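Local coordinates for short-chain dehydrogenase/reductase SDR (Vibrio parahaemolyticus, PDB 3GUY), which catalyses a dehydrogenase/reductase reaction as a short-chain family oxidoreductase, probably with NAD(H) or NADP(H) as cofactor, at the interface of chains A and B. Numbering follows the deposited sequence. Chains: chain A/B, Short-chain dehydrogenase/reductase SDR.

The interface of chains A and B. Residues chain A 219-221; chain B 214-216.
Edge-strand pairing between the C-terminal strands of two short-chain dehydrogenase/reductase subunits joins chains A and B here, A:Asn221 and B:Tyr214 forming one antiparallel bridge and A:Val220 and B:Val215 the next. In this family the last strand of the Rossmann-fold sheet commonly serves subunit association, and the two-fold symmetric contact, part of a deposited tetramer, fits that pattern, although the structure alone does not prove the oligomer in solution. Strand 213-221 of chain A runs against strand 214-222 of chain B. A:Asn221 and B:Tyr214 exchange a reciprocal pair of backbone bonds: B:Tyr214 N donates to A:Asn221 O at 2.8 Å, and A:Asn221 N donates to B:Tyr214 O at 3.0 Å. Both are nearly straight, the latter with 168° at the hydrogen. Two residues further along chain B, B:Ser216 N reaches A:Thr219 O at 2.9 Å, but this bond is more bent, 141° at the hydrogen, and the donor is tilted from the carbonyl plane.

Side chains reinforce the pairing on one face. In B:Ser216 a chi1 of 56° tucks the hydroxyl OG over its own backbone, on the side facing chain A, where it donates to the amide oxygen A:Asn221 OD1 at 3.0 Å. It approaches in the carbonyl plane, on a lone pair. The same OG lies 3.5 Å from the methyl A:Thr219 CG2, while its bond to A:Thr219 O is weak. Beside this polar link, the B:Tyr214 ring turns the CD2/CE2 side of one face to chain A; A:Asn221 CB stands above the ring plane, just outboard of that rim, 3.8 Å from B:Tyr214 CE2.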
loop_
_atom_site.group_PDB
_atom_site.type_symbol
_atom_site.label_atom_id
_atom_site.label_comp_id
_atom_site.label_asym_id
_atom_site.label_seq_id
_atom_site.Cartn_x
_atom_site.Cartn_y
_atom_site.Cartn_z
ATOM N N THR A 219 -1.897 -5.691 14.044
ATOM C CA THR A 219 -3.269 -5.503 13.697
ATOM C C THR A 219 -4.059 -6.529 14.470
ATOM O O THR A 219 -3.725 -7.710 14.447
ATOM C CB THR A 219 -3.525 -5.725 12.188
ATOM O OG1 THR A 219 -2.709 -4.839 11.447
ATOM C CG2 THR A 219 -5.011 -5.507 11.821
ATOM N N VAL A 220 -5.109 -6.049 15.121
ATOM C CA VAL A 220 -5.967 -6.840 15.993
ATOM C C VAL A 220 -7.409 -6.774 15.527
ATOM O O VAL A 220 -7.956 -5.682 15.230
ATOM C CB VAL A 220 -5.848 -6.347 17.457
ATOM C CG1 VAL A 220 -6.705 -7.172 18.392
ATOM C CG2 VAL A 220 -4.367 -6.434 17.909
ATOM N N ASN A 221 -8.015 -7.967 15.447
ATOM C CA ASN A 221 -9.371 -8.162 14.977
ATOM C C ASN A 221 -10.168 -9.162 15.872
ATOM O O ASN A 221 -9.612 -9.851 16.712
ATOM C CB ASN A 221 -9.366 -8.682 13.508
ATOM C CG ASN A 221 -9.180 -7.560 12.494
ATOM O OD1 ASN A 221 -8.147 -7.487 11.828
ATOM N ND2 ASN A 221 -10.156 -6.655 12.418
ATOM N N TYR B 214 -7.854 -11.372 18.290
ATOM C CA TYR B 214 -6.624 -12.079 17.889
ATOM C C TYR B 214 -5.718 -11.167 17.032
ATOM O O TYR B 214 -6.177 -10.154 16.508
ATOM C CB TYR B 214 -6.927 -13.398 17.155
ATOM C CG TYR B 214 -7.386 -13.179 15.748
ATOM C CD1 TYR B 214 -6.563 -13.482 14.661
ATOM C CD2 TYR B 214 -8.627 -12.648 15.494
ATOM C CE1 TYR B 214 -6.960 -13.246 13.376
ATOM C CE2 TYR B 214 -9.040 -12.442 14.205
ATOM C CZ TYR B 214 -8.212 -12.742 13.154
ATOM O OH TYR B 214 -8.632 -12.517 11.880
ATOM N N VAL B 215 -4.429 -11.507 16.963
ATOM C CA VAL B 215 -3.467 -10.730 16.172
ATOM C C VAL B 215 -3.539 -11.335 14.768
ATOM O O VAL B 215 -3.093 -12.478 14.564
ATOM C CB VAL B 215 -2.061 -10.859 16.696
ATOM C CG1 VAL B 215 -1.036 -10.318 15.642
ATOM C CG2 VAL B 215 -1.959 -10.169 18.107
ATOM N N SER B 216 -4.075 -10.559 13.834
ATOM C CA SER B 216 -4.209 -10.984 12.416
ATOM C C SER B 216 -2.969 -10.690 11.574
ATOM O O SER B 216 -2.726 -11.324 10.567
ATOM C CB SER B 216 -5.457 -10.360 11.792
ATOM O OG SER B 216 -5.500 -8.946 11.878
#